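Local coordinates for intracellular protein transport protein USO1 (Saccharomyces cerevisiae S288c, PDB 6LSU) that is required for protein transport from the endoplasmic reticulum to the Golgi complex as a membrane tether, here represented by its globular head, at residues 665-670 with 715-720; 613-618 with 656-661; 621-626 with 672-677; 634-639 with 649-654. One frame throughout, in Å; residues are numbered along the deposited sequence.

Contact 1: residues 665-670 with 715-720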
# COMPACT_ATOMS: atom_id res chain seq x y z
N SER A 665 5.07 4.69 -40.20
CA SER A 665 4.94 6.05 -39.61
C SER A 665 3.97 5.97 -38.44
O SER A 665 4.26 6.58 -37.39
CB SER A 665 4.51 7.09 -40.62
OG SER A 665 3.85 8.17 -39.98
N ARG A 666 2.86 5.26 -38.62
CA ARG A 666 1.72 5.26 -37.66
C ARG A 666 2.03 4.36 -36.47
O ARG A 666 1.37 4.59 -35.43
CB ARG A 666 0.42 4.78 -38.32
CG ARG A 666 -0.23 5.83 -39.20
CD ARG A 666 -1.28 5.21 -40.09
NE ARG A 666 -2.21 6.20 -40.60
CZ ARG A 666 -3.41 5.94 -41.11
NH1 ARG A 666 -3.85 4.69 -41.20
NH2 ARG A 666 -4.19 6.93 -41.53
N ILE A 667 2.94 3.38 -36.63
CA ILE A 667 3.54 2.61 -35.50
C ILE A 667 4.47 3.53 -34.70
O ILE A 667 4.39 3.53 -33.45
CB ILE A 667 4.26 1.35 -36.01
CG1 ILE A 667 3.29 0.36 -36.64
CG2 ILE A 667 5.09 0.71 -34.89
CD1 ILE A 667 1.87 0.46 -36.14
N LYS A 668 5.35 4.25 -35.39
CA LYS A 668 6.30 5.21 -34.77
C LYS A 668 5.50 6.34 -34.12
O LYS A 668 5.92 6.82 -33.09
CB LYS A 668 7.28 5.76 -35.81
CG LYS A 668 8.52 6.46 -35.25
CD LYS A 668 9.76 6.26 -36.09
CE LYS A 668 11.03 6.69 -35.38
NZ LYS A 668 12.22 5.98 -35.91
N GLN A 669 4.36 6.74 -34.69
CA GLN A 669 3.61 7.91 -34.18
C GLN A 669 2.88 7.49 -32.91
O GLN A 669 2.61 8.38 -32.06
CB GLN A 669 2.62 8.50 -35.18
CG GLN A 669 1.86 9.68 -34.57
CD GLN A 669 1.07 10.53 -35.53
OE1 GLN A 669 0.17 10.05 -36.22
NE2 GLN A 669 1.38 11.83 -35.55
N PHE A 670 2.55 6.19 -32.80
CA PHE A 670 1.80 5.61 -31.65
C PHE A 670 2.66 5.65 -30.38
O PHE A 670 2.14 6.03 -29.32
CB PHE A 670 1.37 4.17 -31.97
CG PHE A 670 0.69 3.46 -30.82
CD1 PHE A 670 -0.59 3.81 -30.43
CD2 PHE A 670 1.37 2.50 -30.10
CE1 PHE A 670 -1.21 3.16 -29.37
CE2 PHE A 670 0.76 1.86 -29.03
CZ PHE A 670 -0.54 2.17 -28.68
N ARG A 715 9.68 -5.22 -34.49
CA ARG A 715 8.91 -6.23 -35.25
C ARG A 715 7.57 -5.65 -35.72
O ARG A 715 7.19 -5.98 -36.82
CB ARG A 715 8.67 -7.50 -34.42
CG ARG A 715 8.26 -8.69 -35.27
CD ARG A 715 7.90 -9.91 -34.45
NE ARG A 715 7.55 -11.05 -35.28
CZ ARG A 715 7.49 -12.30 -34.86
NH1 ARG A 715 7.73 -12.59 -33.60
NH2 ARG A 715 7.17 -13.28 -35.69
N ILE A 716 6.87 -4.84 -34.91
CA ILE A 716 5.53 -4.30 -35.29
C ILE A 716 5.80 -3.37 -36.47
O ILE A 716 5.34 -3.68 -37.61
CB ILE A 716 4.81 -3.56 -34.14
CG1 ILE A 716 4.63 -4.39 -32.86
CG2 ILE A 716 3.47 -3.01 -34.63
CD1 ILE A 716 4.31 -5.83 -33.11
N ARG A 717 6.55 -2.30 -36.21
CA ARG A 717 6.87 -1.20 -37.15
C ARG A 717 7.31 -1.75 -38.52
O ARG A 717 6.95 -1.10 -39.52
CB ARG A 717 8.00 -0.33 -36.60
CG ARG A 717 8.28 0.92 -37.43
CD ARG A 717 9.42 1.78 -36.91
NE ARG A 717 10.73 1.14 -37.05
CZ ARG A 717 11.56 0.83 -36.05
NH1 ARG A 717 11.25 1.10 -34.78
NH2 ARG A 717 12.72 0.25 -36.32
N THR A 718 8.04 -2.88 -38.57
CA THR A 718 8.63 -3.43 -39.82
C THR A 718 7.86 -4.66 -40.30
O THR A 718 8.46 -5.52 -40.98
CB THR A 718 10.12 -3.77 -39.67
OG1 THR A 718 10.33 -5.08 -39.14
CG2 THR A 718 10.86 -2.77 -38.80
N ALA A 719 6.58 -4.79 -39.96
CA ALA A 719 5.78 -5.97 -40.34
C ALA A 719 5.61 -5.97 -41.87
O ALA A 719 5.82 -7.04 -42.47
CB ALA A 719 4.45 -5.98 -39.62
N LEU A 720 5.25 -4.82 -42.46
CA LEU A 720 4.96 -4.69 -43.92
C LEU A 720 6.27 -4.64 -44.71
O LEU A 720 6.33 -5.21 -45.81
CB LEU A 720 4.11 -3.45 -44.17
CG LEU A 720 2.70 -3.52 -43.59
CD1 LEU A 720 1.75 -2.63 -44.36
CD2 LEU A 720 2.17 -4.94 -43.57
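Close to the C-terminal end of the armadillo-repeat globular head, helix 660-673 packs on the short helix 713-717 where Ile667 meets Ile716 and Arg717. The backbones come near each other here, the CA atoms of Ile667 and Arg717 being 5.3 Å apart. Ile667 turns its branched side chain toward the other helix. Its CG2, held anti to the backbone N (chi1 -65° for CG1), rests on Arg717 at 3.5 Å from both CA and CB. The other branch takes a different partner: Ile667 CG1 lies 3.9 Å from Ile716 CG2, the two isoleucines crossing at about a right angle. From Arg717 the touch is made by CA and CB, the root of the side chain. An alanine at Ile667 would remove both branches and is likely to open a gap beside Ile716 CG2 and the aliphatic base of Arg717. The contact is buried and apolar. Behind it, Arg666 and Phe670 carry helix 660-673 onto helix 622-637, touching Lys625 and Met630. On the partner side, Ile716 O accepts a hydrogen bond from Tyr663 OH, a second tie to helix 660-673, and Leu720 reaches Tyr636 and Ile654.

Contact 2: residues 613-618 with 656-661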
# COMPACT_ATOMS: atom_id res chain seq x y z
N PHE A 613 -11.80 2.90 -41.73
CA PHE A 613 -11.73 3.72 -40.49
C PHE A 613 -10.36 4.39 -40.43
O PHE A 613 -10.33 5.59 -40.17
CB PHE A 613 -12.03 2.91 -39.22
CG PHE A 613 -12.00 3.81 -38.01
CD1 PHE A 613 -10.79 4.23 -37.48
CD2 PHE A 613 -13.17 4.30 -37.45
CE1 PHE A 613 -10.75 5.13 -36.43
CE2 PHE A 613 -13.12 5.19 -36.38
CZ PHE A 613 -11.91 5.62 -35.90
N SER A 614 -9.28 3.66 -40.68
CA SER A 614 -7.89 4.17 -40.62
C SER A 614 -7.73 5.50 -41.37
O SER A 614 -6.77 6.22 -41.06
CB SER A 614 -6.92 3.15 -41.14
OG SER A 614 -6.84 3.20 -42.55
N TYR A 615 -8.56 5.80 -42.37
CA TYR A 615 -8.49 7.08 -43.16
C TYR A 615 -9.29 8.15 -42.43
O TYR A 615 -10.52 8.29 -42.65
CB TYR A 615 -9.00 6.93 -44.61
CG TYR A 615 -8.09 6.11 -45.47
CD1 TYR A 615 -6.94 6.64 -46.03
CD2 TYR A 615 -8.31 4.75 -45.62
CE1 TYR A 615 -6.07 5.85 -46.76
CE2 TYR A 615 -7.45 3.95 -46.35
CZ TYR A 615 -6.33 4.51 -46.93
OH TYR A 615 -5.53 3.68 -47.66
N GLN A 616 -8.61 8.89 -41.55
CA GLN A 616 -9.21 10.01 -40.80
C GLN A 616 -8.36 11.26 -41.02
O GLN A 616 -7.16 11.11 -41.40
CB GLN A 616 -9.35 9.65 -39.32
CG GLN A 616 -10.69 10.05 -38.73
CD GLN A 616 -11.25 8.95 -37.87
OE1 GLN A 616 -10.63 7.91 -37.70
NE2 GLN A 616 -12.44 9.19 -37.32
N ILE A 617 -8.99 12.42 -40.84
CA ILE A 617 -8.32 13.76 -40.81
C ILE A 617 -7.16 13.70 -39.80
O ILE A 617 -7.35 13.14 -38.69
CB ILE A 617 -9.36 14.87 -40.54
CG1 ILE A 617 -10.48 14.44 -39.58
CG2 ILE A 617 -9.91 15.37 -41.86
CD1 ILE A 617 -11.79 15.19 -39.72
N GLN A 618 -5.99 14.25 -40.18
CA GLN A 618 -4.64 13.90 -39.64
C GLN A 618 -4.59 14.00 -38.10
O GLN A 618 -3.73 13.31 -37.50
CB GLN A 618 -3.56 14.79 -40.29
CG GLN A 618 -2.12 14.41 -39.92
CD GLN A 618 -1.66 13.12 -40.56
OE1 GLN A 618 -2.37 12.51 -41.35
NE2 GLN A 618 -0.44 12.71 -40.22
N LYS A 656 -1.07 -1.76 -50.78
CA LYS A 656 -1.62 -0.88 -51.84
C LYS A 656 -2.45 0.23 -51.18
O LYS A 656 -2.19 1.41 -51.50
CB LYS A 656 -2.40 -1.69 -52.89
CG LYS A 656 -1.53 -2.47 -53.87
CD LYS A 656 -2.33 -3.32 -54.86
CE LYS A 656 -1.48 -4.28 -55.67
NZ LYS A 656 -0.54 -3.58 -56.58
N THR A 657 -3.38 -0.11 -50.28
CA THR A 657 -4.27 0.84 -49.56
C THR A 657 -3.49 1.79 -48.66
O THR A 657 -3.68 3.00 -48.82
CB THR A 657 -5.32 0.18 -48.66
OG1 THR A 657 -4.80 -0.97 -47.99
CG2 THR A 657 -6.54 -0.30 -49.41
N LEU A 658 -2.66 1.28 -47.74
CA LEU A 658 -2.07 2.14 -46.67
C LEU A 658 -0.66 2.58 -47.03
O LEU A 658 -0.36 3.73 -46.77
CB LEU A 658 -2.09 1.41 -45.32
CG LEU A 658 -3.41 1.55 -44.55
CD1 LEU A 658 -3.42 0.71 -43.28
CD2 LEU A 658 -3.71 3.01 -44.23
N GLY A 659 0.17 1.69 -47.57
CA GLY A 659 1.57 2.00 -47.93
C GLY A 659 2.54 1.61 -46.82
O GLY A 659 2.25 1.89 -45.65
N LYS A 660 3.67 1.04 -47.20
CA LYS A 660 4.74 0.54 -46.30
C LYS A 660 5.26 1.69 -45.44
O LYS A 660 5.64 1.43 -44.29
CB LYS A 660 5.91 -0.10 -47.07
CG LYS A 660 5.58 -0.86 -48.35
CD LYS A 660 5.44 0.04 -49.59
CE LYS A 660 4.98 -0.67 -50.84
NZ LYS A 660 4.50 0.30 -51.86
N ASP A 661 5.30 2.92 -45.97
CA ASP A 661 5.80 4.10 -45.22
C ASP A 661 4.72 4.52 -44.21
O ASP A 661 5.06 4.70 -43.05
CB ASP A 661 6.26 5.24 -46.14
CG ASP A 661 7.61 5.00 -46.82
OD1 ASP A 661 8.16 3.87 -46.71
OD2 ASP A 661 8.12 5.96 -47.45
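Ser614 and Leu658 mark the nearest backbone approach, with CA atoms 8.6 Å apart, so the two segments meet through their side chains rather than by close backbones. Segment 613-618 takes in the end of helix 604-614 and the loop after it; segment 656-661 is the junction where helix 647-658 gives way to helix 660-673. The break falls at Gly659, which leaves helical angles with positive phi (95°) and at the same time takes the N-cap position of the next helix. At these backbone angles a CB would press against the carbonyl O of Leu658, a clash that only a residue without a side chain avoids.

Leu658 sends one methyl forward: its CD2 lies 3.6 Å from Ser614 OG and 4.1 Å from Tyr615 CZ, approaching the tyrosine ring obliquely. Ser614 OG is hydrogen-bonded to Leu611 O, and the leucine methyl merely packs against it. Tyr615 extends its ring across to the helix end, with CG anti to its own carbonyl carbon (chi1 -69°). Its hydroxyl end reaches the Thr657 backbone, but the model places these groups too close together for the detail to be trusted. Thr657 OG1 is turned back to its own helix, bonded to Phe653 O and Ile654 O.

With Ser614 OG and Thr657 OG1 both satisfied within their own helices, the dependable part of this contact is van der Waals packing around Leu658 CD2, partly buried, joining the end of helix 604-614 to the 658-660 junction.

Contact 3: residues 621-626 with 672-677; sequences DVTIKC and KDSYFS
Val622, the residue after the N-cap Asp621 and the first of helix 622-637, makes the opening touch of this contact: its CG1 stands 4.4 Å from Asp673 O, a loose approach to the backbone near the C-terminal end of helix 660-673.

Thr623 carries most of the contact. The CA atoms of Thr623 and Ser674 are 5.4 Å apart, and the CB atoms of both residues point across. The threonine methyl CG2, lying anti to the backbone N (chi1 -34° for OG1), packs 3.8 Å from Ser674 CB, while Thr623 OG1 turns to Tyr675 and sits near the plane of its ring, at the edge, 3.3 Å from Tyr675 CD1. The threonine and tyrosine side chains cross at about a right angle. Further along, Cys626 also points toward the partner segment and packs on Phe670 of helix 660-673.

Opposite Thr623 the chain is turning. Ser674 O accepts Ser677 N at 3.0 Å, and Ser674 OG bonds to Phe670 O and, weakly, receives Phe676 N. Ser674 therefore spends its hydroxyl on its own side, between Phe670 and the turn at Ser674-Ser677, and offers Thr623 its CB. Across the segments the contact rests on methyl, methylene and ring C-H groups, with the threonine hydroxyl lying beside a ring edge, so shape rather than charge joins the start of helix 622-637 to this turn.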
# COMPACT_ATOMS: atom_id res chain seq x y z
N ASP A 621 -8.28 11.20 -34.53
CA ASP A 621 -8.21 10.09 -33.53
C ASP A 621 -6.92 9.31 -33.70
O ASP A 621 -7.02 8.14 -34.07
CB ASP A 621 -9.37 9.10 -33.70
CG ASP A 621 -10.62 9.46 -32.92
OD1 ASP A 621 -10.47 9.87 -31.75
OD2 ASP A 621 -11.72 9.29 -33.49
N VAL A 622 -5.77 9.91 -33.42
CA VAL A 622 -4.46 9.35 -33.87
C VAL A 622 -4.18 8.02 -33.15
O VAL A 622 -3.43 7.14 -33.74
CB VAL A 622 -3.32 10.37 -33.68
CG1 VAL A 622 -3.45 11.13 -32.38
CG2 VAL A 622 -1.96 9.70 -33.79
N THR A 623 -4.75 7.84 -31.95
CA THR A 623 -4.53 6.63 -31.12
C THR A 623 -5.31 5.45 -31.73
O THR A 623 -4.65 4.48 -32.17
CB THR A 623 -4.85 6.88 -29.65
OG1 THR A 623 -4.50 8.22 -29.32
CG2 THR A 623 -4.06 5.96 -28.75
N ILE A 624 -6.64 5.54 -31.79
CA ILE A 624 -7.45 4.53 -32.52
C ILE A 624 -6.85 4.28 -33.92
O ILE A 624 -6.63 3.11 -34.31
CB ILE A 624 -8.91 4.94 -32.68
CG1 ILE A 624 -9.57 5.36 -31.37
CG2 ILE A 624 -9.63 3.79 -33.34
CD1 ILE A 624 -9.54 4.29 -30.31
N LYS A 625 -6.58 5.35 -34.66
CA LYS A 625 -6.12 5.20 -36.05
C LYS A 625 -4.87 4.31 -36.03
O LYS A 625 -4.84 3.35 -36.83
CB LYS A 625 -6.02 6.59 -36.68
CG LYS A 625 -4.92 6.82 -37.71
CD LYS A 625 -4.97 8.24 -38.22
CE LYS A 625 -3.61 8.81 -38.57
NZ LYS A 625 -3.70 10.28 -38.79
N CYS A 626 -3.91 4.55 -35.13
CA CYS A 626 -2.66 3.74 -35.10
C CYS A 626 -2.97 2.30 -34.61
O CYS A 626 -2.33 1.33 -35.09
CB CYS A 626 -1.57 4.41 -34.26
SG CYS A 626 -1.08 6.08 -34.81
N LYS A 672 5.29 7.70 -29.87
CA LYS A 672 5.80 9.06 -29.50
C LYS A 672 4.69 10.11 -29.33
O LYS A 672 4.94 11.04 -28.59
CB LYS A 672 6.81 9.59 -30.51
CG LYS A 672 7.80 8.59 -31.09
CD LYS A 672 8.78 7.95 -30.11
CE LYS A 672 9.59 8.93 -29.28
NZ LYS A 672 9.16 8.96 -27.86
N ASP A 673 3.53 10.01 -29.97
CA ASP A 673 2.61 11.19 -30.09
C ASP A 673 1.15 10.82 -29.78
O ASP A 673 0.26 11.62 -30.11
CB ASP A 673 2.76 11.84 -31.47
CG ASP A 673 2.25 13.27 -31.56
OD1 ASP A 673 1.96 13.88 -30.50
OD2 ASP A 673 2.14 13.77 -32.70
N SER A 674 0.88 9.69 -29.11
CA SER A 674 -0.50 9.24 -28.76
C SER A 674 -0.69 9.18 -27.24
O SER A 674 0.27 9.47 -26.49
CB SER A 674 -0.80 7.91 -29.37
OG SER A 674 0.07 6.92 -28.84
N TYR A 675 -1.88 8.77 -26.80
CA TYR A 675 -2.17 8.40 -25.39
C TYR A 675 -1.11 7.43 -24.86
O TYR A 675 -0.65 7.57 -23.71
CB TYR A 675 -3.53 7.74 -25.26
CG TYR A 675 -4.66 8.74 -25.18
CD1 TYR A 675 -5.04 9.49 -26.27
CD2 TYR A 675 -5.35 8.92 -24.00
CE1 TYR A 675 -6.08 10.41 -26.20
CE2 TYR A 675 -6.40 9.83 -23.91
CZ TYR A 675 -6.76 10.59 -25.01
OH TYR A 675 -7.80 11.47 -24.94
N PHE A 676 -0.70 6.47 -25.67
CA PHE A 676 0.30 5.48 -25.22
C PHE A 676 1.54 6.21 -24.73
O PHE A 676 2.13 5.81 -23.70
CB PHE A 676 0.68 4.52 -26.33
CG PHE A 676 1.60 3.41 -25.91
CD1 PHE A 676 1.09 2.24 -25.33
CD2 PHE A 676 2.96 3.50 -26.13
CE1 PHE A 676 1.95 1.20 -24.96
CE2 PHE A 676 3.81 2.44 -25.80
CZ PHE A 676 3.31 1.31 -25.19
N SER A 677 1.93 7.26 -25.45
CA SER A 677 3.21 7.97 -25.20
C SER A 677 3.26 8.45 -23.74
O SER A 677 4.36 8.37 -23.13
CB SER A 677 3.41 9.10 -26.17
OG SER A 677 2.48 10.14 -25.90

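Contact 4: residues 634-639 with 649-654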
# COMPACT_ATOMS: atom_id res chain seq x y z
N VAL A 634 -0.18 -6.48 -37.59
CA VAL A 634 0.12 -7.67 -36.73
C VAL A 634 -0.56 -8.86 -37.41
O VAL A 634 0.10 -9.88 -37.56
CB VAL A 634 -0.29 -7.46 -35.25
CG1 VAL A 634 -0.39 -8.77 -34.47
CG2 VAL A 634 0.67 -6.50 -34.54
N ALA A 635 -1.82 -8.70 -37.81
CA ALA A 635 -2.61 -9.75 -38.50
C ALA A 635 -1.83 -10.19 -39.73
O ALA A 635 -1.81 -11.41 -40.04
CB ALA A 635 -3.99 -9.26 -38.87
N TYR A 636 -1.16 -9.25 -40.41
CA TYR A 636 -0.32 -9.61 -41.58
C TYR A 636 0.81 -10.56 -41.14
O TYR A 636 0.94 -11.64 -41.73
CB TYR A 636 0.20 -8.37 -42.32
CG TYR A 636 1.24 -8.79 -43.33
CD1 TYR A 636 0.95 -9.76 -44.27
CD2 TYR A 636 2.52 -8.31 -43.27
CE1 TYR A 636 1.90 -10.23 -45.14
CE2 TYR A 636 3.49 -8.78 -44.14
CZ TYR A 636 3.18 -9.73 -45.08
OH TYR A 636 4.13 -10.18 -45.94
N GLU A 637 1.57 -10.19 -40.10
CA GLU A 637 2.78 -10.89 -39.58
C GLU A 637 2.54 -12.36 -39.20
O GLU A 637 3.51 -13.14 -39.20
CB GLU A 637 3.26 -10.19 -38.31
CG GLU A 637 4.49 -10.82 -37.70
CD GLU A 637 5.79 -10.37 -38.34
OE1 GLU A 637 6.72 -11.20 -38.44
OE2 GLU A 637 5.88 -9.17 -38.69
N PHE A 638 1.32 -12.75 -38.85
CA PHE A 638 1.03 -14.14 -38.45
C PHE A 638 0.01 -14.74 -39.42
O PHE A 638 -0.58 -15.78 -39.11
CB PHE A 638 0.68 -14.13 -36.95
CG PHE A 638 1.77 -13.50 -36.10
CD1 PHE A 638 2.96 -14.17 -35.87
CD2 PHE A 638 1.64 -12.21 -35.59
CE1 PHE A 638 3.98 -13.60 -35.12
CE2 PHE A 638 2.66 -11.64 -34.83
CZ PHE A 638 3.82 -12.34 -34.59
N SER A 639 -0.15 -14.11 -40.60
CA SER A 639 -0.86 -14.68 -41.78
C SER A 639 0.04 -15.73 -42.45
O SER A 639 1.26 -15.50 -42.52
CB SER A 639 -1.18 -13.61 -42.77
OG SER A 639 0.02 -13.08 -43.32
N GLU A 649 -2.31 -12.11 -50.81
CA GLU A 649 -3.53 -11.32 -51.14
C GLU A 649 -3.73 -10.23 -50.06
O GLU A 649 -4.05 -9.07 -50.40
CB GLU A 649 -4.76 -12.23 -51.27
CG GLU A 649 -5.61 -11.86 -52.47
CD GLU A 649 -7.09 -12.20 -52.39
OE1 GLU A 649 -7.52 -12.82 -51.38
OE2 GLU A 649 -7.82 -11.83 -53.33
N TYR A 650 -3.55 -10.58 -48.78
CA TYR A 650 -3.77 -9.65 -47.63
C TYR A 650 -2.64 -8.62 -47.57
O TYR A 650 -2.92 -7.47 -47.24
CB TYR A 650 -3.87 -10.41 -46.32
CG TYR A 650 -4.04 -9.54 -45.10
CD1 TYR A 650 -5.26 -8.97 -44.81
CD2 TYR A 650 -3.00 -9.31 -44.22
CE1 TYR A 650 -5.45 -8.17 -43.68
CE2 TYR A 650 -3.16 -8.50 -43.12
CZ TYR A 650 -4.39 -7.94 -42.83
OH TYR A 650 -4.58 -7.13 -41.75
N PHE A 651 -1.42 -9.03 -47.91
CA PHE A 651 -0.24 -8.14 -48.04
C PHE A 651 -0.50 -7.04 -49.07
O PHE A 651 -0.23 -5.86 -48.73
CB PHE A 651 1.02 -8.89 -48.48
CG PHE A 651 2.19 -7.96 -48.67
CD1 PHE A 651 2.81 -7.38 -47.57
CD2 PHE A 651 2.68 -7.66 -49.93
CE1 PHE A 651 3.89 -6.52 -47.73
CE2 PHE A 651 3.75 -6.79 -50.09
CZ PHE A 651 4.36 -6.23 -48.99
N GLU A 652 -0.94 -7.42 -50.28
CA GLU A 652 -1.23 -6.47 -51.41
C GLU A 652 -2.35 -5.54 -50.94
O GLU A 652 -2.23 -4.32 -51.08
CB GLU A 652 -1.63 -7.20 -52.70
CG GLU A 652 -0.55 -8.08 -53.33
CD GLU A 652 0.60 -7.39 -54.06
OE1 GLU A 652 0.55 -6.17 -54.28
OE2 GLU A 652 1.57 -8.10 -54.42
N PHE A 653 -3.37 -6.13 -50.33
CA PHE A 653 -4.59 -5.42 -49.88
C PHE A 653 -4.24 -4.33 -48.86
O PHE A 653 -4.86 -3.26 -48.91
CB PHE A 653 -5.53 -6.46 -49.27
CG PHE A 653 -6.87 -5.92 -48.86
CD1 PHE A 653 -7.02 -5.27 -47.65
CD2 PHE A 653 -7.98 -6.10 -49.67
CE1 PHE A 653 -8.27 -4.82 -47.26
CE2 PHE A 653 -9.22 -5.64 -49.27
CZ PHE A 653 -9.36 -5.00 -48.07
N ILE A 654 -3.32 -4.62 -47.94
CA ILE A 654 -2.84 -3.67 -46.88
C ILE A 654 -1.86 -2.66 -47.49
O ILE A 654 -2.03 -1.46 -47.26
CB ILE A 654 -2.23 -4.45 -45.69
CG1 ILE A 654 -3.29 -5.12 -44.80
CG2 ILE A 654 -1.32 -3.57 -44.87
CD1 ILE A 654 -4.64 -4.42 -44.78
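The carbonyl O of Tyr636, near the end of helix 622-637, accepts Ser639 N at 2.9 Å, and Ser639 OG also bonds to it, at a modelled distance too short to be relied on. This turn closes the helix at the point where Tyr636 reaches across to Tyr650 and Phe651 of helix 647-658. The CA atoms of Tyr636 and Phe651 are 6.6 Å apart.

All three aromatic groups leave their helices with CG anti to the backbone N, which at Tyr636 (chi1 169°) carries the ring across to Phe651. Over one face of that ring sits Phe651 CD1, 3.4 Å from Tyr636 CZ; the two ring planes meet obliquely at 42°, their centroids 5.2 Å apart. Tyr650 comes in by its edge, putting CE2 3.5 Å from Tyr636 CB, near the Tyr650 ring plane. Its OH passes 3.6 Å from Ala635 CB and hydrogen-bonds to Leu632 O, which fixes the end of the ring against helix 622-637. A serine in place of Tyr636 would probably leave Phe651 without the ring it packs on and free to turn.

Around this buried contact, Ile607 of helix 604-614 and Leu601 of helix 594-601 touch Tyr650, Phe600 touches Ala635, and Leu720 and Asp723, near the end of the modelled chain, pack on Tyr636.

Overall arrangement
The four contacts knit together the C-terminal end of the globular head, 32 to 45 Å from the centre of the chain. Contact 1 lies centrally, its centre 12 to 14 Å from the other three, whereas contacts 3 and 4, on the same helix 622-637, are about 22 Å apart between centres. Helix 660-673 serves contacts 1, 2 and 3; helix 647-658 serves contacts 2 and 4. Along the chain, contact 4 is the most local and is enclosed by both 2 and 3, whose segments alternate; 3 also alternates with contact 1, which brings back the final segment. Arg666 of contact 1 links to Ser614 O of contact 2. Successive helices thus pack into one end of the head.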